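Local coordinates for protein MarR-family transcriptional regulator (Bordetella bronchiseptica, PDB 6PCO) that probably acts as a DNA-binding transcription factor that regulates biofilm formation in Bordetella, with its DNA binding regulated by 6-hydroxynicotinic acid, at residues A[64-69]-A[161-166]; A[80-85]-A[113-118]. All blocks are in the same frame, centred on the assembly; numbering follows the deposited sequence.

Contact 1. Residues A[64-69]-A[161-166]; sequences QRHVAI and QSTFGG. With BU1 (1,4-butanediol), chain E.
His66 and Thr163 meet at the wall of the 1,4-butanediol pocket, in the helical dimer region of this MarR-fold protein. Here helix 55-73 packs against the C-terminal end of helix 143-164. His66 ND1 donates to Thr163 OG1 over 3.0 Å. The bond is nearly straight, at 173°, and the hydroxyl lies in the ring plane. His66 NE2 is 2.9 Å from O6 of the butanediol and is hydrogen-bonded to it. The ring is therefore held at both nitrogens, which should fix its rotation. Thr163 OG1 is also bonded to Ile159 O, one turn earlier. This second-shell hydroxyl probably helps to position His66 against the diol. Arg60 and Gly56 of the second subunit also bind the diol, so the pocket lies at the dimer interface.

Arg65 reaches to the last turn of helix 143-164. Its CG is trans to the backbone N (chi1 -178°), and the extended chain carries the guanidinium to the backbone carbonyls. Arg65 NH1 donates to Thr163 O at 2.8 Å, in the carbonyl plane and on a lone pair. Arg65 NH2 donates to Ser162 O at 2.9 Å, tilted from that carbonyl's plane. The positive charge probably suits the negative end of the helix dipole. Gly165 follows with positive phi, as the chain leaves the helix. Ile69 packs beside them. Ile69 CG2 packs on Ser162 CB at 3.7 Å, while Ile69 CD1 lies 3.5 Å above the guanidinium plane of Arg65, over the centre.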
loop_
_atom_site.group_PDB
_atom_site.type_symbol
_atom_site.label_atom_id
_atom_site.label_comp_id
_atom_site.label_asym_id
_atom_site.label_seq_id
_atom_site.Cartn_x
_atom_site.Cartn_y
_atom_site.Cartn_z
ATOM N N GLN A 64 -6.171 1.263 0.901
ATOM C CA GLN A 64 -6.603 2.237 1.942
ATOM C C GLN A 64 -7.819 1.667 2.683
ATOM O O GLN A 64 -7.862 1.659 3.913
ATOM C CB GLN A 64 -7.041 3.604 1.398
ATOM C CG GLN A 64 -6.045 4.314 0.496
ATOM C CD GLN A 64 -4.955 5.068 1.215
ATOM O OE1 GLN A 64 -5.013 5.287 2.423
ATOM N NE2 GLN A 64 -3.960 5.501 0.453
ATOM N N ARG A 65 -8.830 1.225 1.925
ATOM C CA ARG A 65 -10.067 0.702 2.514
ATOM C C ARG A 65 -9.748 -0.448 3.486
ATOM O O ARG A 65 -10.249 -0.496 4.617
ATOM C CB ARG A 65 -11.038 0.241 1.426
ATOM C CG ARG A 65 -12.357 -0.259 1.997
ATOM C CD ARG A 65 -13.407 -0.559 0.952
ATOM N NE ARG A 65 -14.386 -1.482 1.505
ATOM C CZ ARG A 65 -14.219 -2.798 1.579
ATOM N NH1 ARG A 65 -13.038 -3.341 1.312
ATOM N NH2 ARG A 65 -15.243 -3.565 1.906
ATOM N N HIS A 66 -8.899 -1.368 3.042
ATOM C CA HIS A 66 -8.508 -2.496 3.852
ATOM C C HIS A 66 -7.847 -2.023 5.155
ATOM O O HIS A 66 -8.155 -2.544 6.237
ATOM C CB HIS A 66 -7.613 -3.457 3.061
ATOM C CG HIS A 66 -6.941 -4.445 3.935
ATOM N ND1 HIS A 66 -7.629 -5.493 4.503
ATOM C CD2 HIS A 66 -5.666 -4.530 4.372
ATOM C CE1 HIS A 66 -6.798 -6.208 5.244
ATOM N NE2 HIS A 66 -5.578 -5.641 5.181
ATOM N N VAL A 67 -6.948 -1.038 5.069
ATOM C CA VAL A 67 -6.189 -0.606 6.259
ATOM C C VAL A 67 -7.138 0.092 7.248
ATOM O O VAL A 67 -7.040 -0.133 8.453
ATOM C CB VAL A 67 -4.971 0.267 5.897
ATOM C CG1 VAL A 67 -4.410 0.988 7.111
ATOM C CG2 VAL A 67 -3.875 -0.560 5.237
ATOM N N ALA A 68 -8.053 0.924 6.743
ATOM C CA ALA A 68 -9.105 1.504 7.582
ATOM C C ALA A 68 -9.903 0.385 8.269
ATOM O O ALA A 68 -10.118 0.430 9.473
ATOM C CB ALA A 68 -10.006 2.403 6.766
ATOM N N ILE A 69 -10.335 -0.621 7.497
ATOM C CA ILE A 69 -11.074 -1.707 8.070
ATOM C C ILE A 69 -10.212 -2.348 9.162
ATOM O O ILE A 69 -10.699 -2.630 10.255
ATOM C CB ILE A 69 -11.504 -2.723 7.000
ATOM C CG1 ILE A 69 -12.683 -2.201 6.188
ATOM C CG2 ILE A 69 -11.818 -4.080 7.619
ATOM C CD1 ILE A 69 -12.848 -2.892 4.853
ATOM N N GLN A 161 -13.217 -10.745 5.962
ATOM C CA GLN A 161 -14.630 -10.760 5.573
ATOM C C GLN A 161 -15.094 -9.353 5.181
ATOM O O GLN A 161 -15.657 -9.169 4.099
ATOM C CB GLN A 161 -15.521 -11.311 6.688
ATOM C CG GLN A 161 -15.369 -12.808 6.928
ATOM C CD GLN A 161 -15.449 -13.611 5.652
ATOM O OE1 GLN A 161 -16.427 -13.546 4.904
ATOM N NE2 GLN A 161 -14.391 -14.358 5.373
ATOM N N SER A 162 -14.832 -8.365 6.040
ATOM C CA SER A 162 -15.207 -6.963 5.770
ATOM C C SER A 162 -14.578 -6.487 4.459
ATOM O O SER A 162 -15.257 -5.870 3.650
ATOM C CB SER A 162 -14.819 -6.054 6.888
ATOM O OG SER A 162 -15.563 -6.357 8.053
ATOM N N THR A 163 -13.292 -6.800 4.265
ATOM C CA THR A 163 -12.557 -6.344 3.114
ATOM C C THR A 163 -13.200 -6.872 1.829
ATOM O O THR A 163 -13.306 -6.116 0.855
ATOM C CB THR A 163 -11.080 -6.747 3.196
ATOM O OG1 THR A 163 -10.512 -6.132 4.354
ATOM C CG2 THR A 163 -10.305 -6.324 1.967
ATOM N N PHE A 164 -13.594 -8.159 1.825
ATOM C CA PHE A 164 -14.292 -8.769 0.664
ATOM C C PHE A 164 -15.632 -8.060 0.466
ATOM O O PHE A 164 -16.162 -7.974 -0.653
ATOM C CB PHE A 164 -14.536 -10.268 0.839
ATOM C CG PHE A 164 -13.361 -11.161 0.507
ATOM C CD1 PHE A 164 -12.691 -11.038 -0.704
ATOM C CD2 PHE A 164 -12.921 -12.129 1.410
ATOM C CE1 PHE A 164 -11.604 -11.852 -1.002
ATOM C CE2 PHE A 164 -11.832 -12.930 1.115
ATOM C CZ PHE A 164 -11.180 -12.798 -0.098
ATOM N N GLY A 165 -16.172 -7.552 1.575
ATOM C CA GLY A 165 -17.363 -6.754 1.535
ATOM C C GLY A 165 -18.485 -7.532 0.887
ATOM O O GLY A 165 -18.875 -8.584 1.396
ATOM N N GLY A 166 -18.942 -7.038 -0.266
ATOM C CA GLY A 166 -20.093 -7.589 -0.976
ATOM C C GLY A 166 -19.706 -8.389 -2.208
ATOM O O GLY A 166 -20.553 -8.701 -2.996
HETATM C C1 BU1 E . -6.871 -9.698 5.915
HETATM C C2 BU1 E . -5.351 -9.491 5.797
HETATM C C3 BU1 E . -4.732 -8.689 6.944
HETATM C C4 BU1 E . -3.303 -8.268 6.555
HETATM O O5 BU1 E . -7.547 -9.730 4.622
HETATM O O6 BU1 E . -3.173 -6.873 6.189
#

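Contact 2. Residues A[80-85]-A[113-118]; sequences TAAQFV and RGVIER
Thr80 OG1 accepts a hydrogen bond from Gln83 N at 3.0 Å, while Thr80 CG2 faces Arg118 across the contact. Thr80 is the N-cap of helix 81-93. Its OG1 sits between the backbone N and the carbonyl carbon (chi1 70°), where it can meet the amide of the first turn.

The contact belongs to the winged helix-turn-helix domain. It sets the start of helix 81-93 against helix 109-121, which by its place in the MarR fold is probably the recognition helix. The two short axes cross at -79° and approach to 9.6 Å. Val115 is the apolar side chain that bridges them, and its two methyls divide the work. Val115 CG1 lies against Gln83, 3.8 Å from Gln83 CA and 4.0 Å from Gln83 CG. Val115 CG2 meets Ala82 CB at 4.0 Å.

Further out, the extended Arg118 passes across the end of Gln83 at about a right angle. Gln83 NE2 lies 3.7 Å from Arg118 CD and comes to the guanidinium edge in its plane. The amide and guanidinium planes stand 84° apart. Thr80 CG2 is 4.1 Å from Arg118 NH1.

No hydrogen bond joins the two segments. Gln83 NE2 and Arg118 NH1 are both donors as modelled, which fits contact without a bond. The Thr80 OG1 bond lies within 80-85 and caps helix 81-93. The helices are held here by van der Waals contact around Val115.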
loop_
_atom_site.group_PDB
_atom_site.type_symbol
_atom_site.label_atom_id
_atom_site.label_comp_id
_atom_site.label_asym_id
_atom_site.label_seq_id
_atom_site.Cartn_x
_atom_site.Cartn_y
_atom_site.Cartn_z
ATOM N N THR A 80 -0.160 -2.346 14.043
ATOM C CA THR A 80 -0.408 -2.003 12.623
ATOM C C THR A 80 -0.570 -3.278 11.788
ATOM O O THR A 80 -0.154 -4.348 12.198
ATOM C CB THR A 80 0.718 -1.132 12.061
ATOM O OG1 THR A 80 1.924 -1.887 11.925
ATOM C CG2 THR A 80 0.987 0.076 12.933
ATOM N N ALA A 81 -1.206 -3.134 10.623
ATOM C CA ALA A 81 -1.355 -4.198 9.614
ATOM C C ALA A 81 -0.002 -4.848 9.301
ATOM O O ALA A 81 0.111 -6.076 9.271
ATOM C CB ALA A 81 -2.000 -3.649 8.367
ATOM N N ALA A 82 1.029 -4.025 9.120
ATOM C CA ALA A 82 2.392 -4.523 8.849
ATOM C C ALA A 82 2.932 -5.282 10.073
ATOM O O ALA A 82 3.475 -6.371 9.962
ATOM C CB ALA A 82 3.289 -3.380 8.438
ATOM N N GLN A 83 2.772 -4.698 11.255
ATOM C CA GLN A 83 3.198 -5.341 12.474
ATOM C C GLN A 83 2.561 -6.741 12.573
ATOM O O GLN A 83 3.236 -7.744 12.916
ATOM C CB GLN A 83 2.797 -4.489 13.679
ATOM C CG GLN A 83 3.825 -3.453 14.081
ATOM C CD GLN A 83 3.252 -2.474 15.073
ATOM O OE1 GLN A 83 2.736 -2.847 16.129
ATOM N NE2 GLN A 83 3.325 -1.200 14.723
ATOM N N PHE A 84 1.254 -6.809 12.299
ATOM C CA PHE A 84 0.502 -8.039 12.507
ATOM C C PHE A 84 1.058 -9.121 11.567
ATOM O O PHE A 84 1.401 -10.228 11.979
ATOM C CB PHE A 84 -1.000 -7.793 12.328
ATOM C CG PHE A 84 -1.821 -9.052 12.309
ATOM C CD1 PHE A 84 -2.004 -9.788 13.463
ATOM C CD2 PHE A 84 -2.358 -9.535 11.130
ATOM C CE1 PHE A 84 -2.736 -10.965 13.445
ATOM C CE2 PHE A 84 -3.086 -10.708 11.115
ATOM C CZ PHE A 84 -3.271 -11.422 12.275
ATOM N N VAL A 85 1.165 -8.767 10.291
ATOM C CA VAL A 85 1.670 -9.655 9.268
ATOM C C VAL A 85 3.067 -10.179 9.649
ATOM O O VAL A 85 3.323 -11.375 9.531
ATOM C CB VAL A 85 1.663 -8.940 7.905
ATOM C CG1 VAL A 85 2.560 -9.629 6.892
ATOM C CG2 VAL A 85 0.240 -8.848 7.383
ATOM N N ARG A 113 12.316 -3.303 9.323
ATOM C CA ARG A 113 13.201 -2.939 10.457
ATOM C C ARG A 113 12.393 -2.099 11.453
ATOM O O ARG A 113 12.569 -2.190 12.682
ATOM C CB ARG A 113 14.466 -2.210 9.993
ATOM C CG ARG A 113 14.199 -0.839 9.396
ATOM C CD ARG A 113 15.413 -0.099 8.863
ATOM N NE ARG A 113 14.990 1.169 8.282
ATOM C CZ ARG A 113 14.419 2.161 8.973
ATOM N NH1 ARG A 113 14.289 2.085 10.302
ATOM N NH2 ARG A 113 13.944 3.207 8.322
ATOM N N GLY A 114 11.490 -1.280 10.911
ATOM C CA GLY A 114 10.678 -0.421 11.720
ATOM C C GLY A 114 9.718 -1.227 12.566
ATOM O O GLY A 114 9.614 -1.016 13.769
ATOM N N VAL A 115 9.030 -2.180 11.920
ATOM C CA VAL A 115 8.183 -3.141 12.631
ATOM C C VAL A 115 8.989 -3.855 13.721
ATOM O O VAL A 115 8.567 -3.928 14.872
ATOM C CB VAL A 115 7.562 -4.171 11.681
ATOM C CG1 VAL A 115 6.999 -5.337 12.474
ATOM C CG2 VAL A 115 6.505 -3.540 10.775
ATOM N N ILE A 116 10.148 -4.394 13.362
ATOM C CA ILE A 116 10.850 -5.207 14.309
ATOM C C ILE A 116 11.185 -4.359 15.536
ATOM O O ILE A 116 11.006 -4.814 16.660
ATOM C CB ILE A 116 12.084 -5.880 13.685
ATOM C CG1 ILE A 116 11.644 -6.951 12.689
ATOM C CG2 ILE A 116 12.988 -6.457 14.761
ATOM C CD1 ILE A 116 12.780 -7.597 11.980
ATOM N N GLU A 117 11.651 -3.128 15.290
ATOM C CA GLU A 117 12.087 -2.216 16.341
ATOM C C GLU A 117 10.894 -1.946 17.275
ATOM O O GLU A 117 11.014 -2.084 18.498
ATOM C CB GLU A 117 12.698 -0.947 15.728
ATOM C CG GLU A 117 14.176 -1.085 15.347
ATOM C CD GLU A 117 14.692 -0.090 14.311
ATOM O OE1 GLU A 117 14.179 1.059 14.273
ATOM O OE2 GLU A 117 15.587 -0.462 13.520
ATOM N N ARG A 118 9.724 -1.637 16.698
ATOM C CA ARG A 118 8.490 -1.417 17.486
ATOM C C ARG A 118 8.123 -2.686 18.282
ATOM O O ARG A 118 7.894 -2.605 19.482
ATOM C CB ARG A 118 7.350 -0.937 16.580
ATOM C CG ARG A 118 7.514 0.486 16.062
ATOM C CD ARG A 118 6.350 0.938 15.198
ATOM N NE ARG A 118 6.474 2.287 14.654
ATOM C CZ ARG A 118 5.494 2.934 14.027
ATOM N NH1 ARG A 118 4.344 2.329 13.790
ATOM N NH2 ARG A 118 5.652 4.193 13.661
#

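In the fold
From the N terminus, helix 55-73 brings residues 64-69, and 80-85 follows, at the start of helix 81-93. The chain then runs through helix 98-105 to helix 109-121, where 113-118 closes the loop of contact 2. It goes on through the two antiparallel strands and into helix 143-164. The end of that helix and the residues just after it, 161-166, close the much longer loop of contact 1. Contact 2 is thus nested inside contact 1. Contact 1 ties the helices of the dimer region together; contact 2 joins helix 81-93 to the probable recognition helix of the winged helix-turn-helix domain. Their centres are about 20 Å apart and they do not touch. His66 of contact 1 and Val85 of segment 80-85 both line the butanediol pocket.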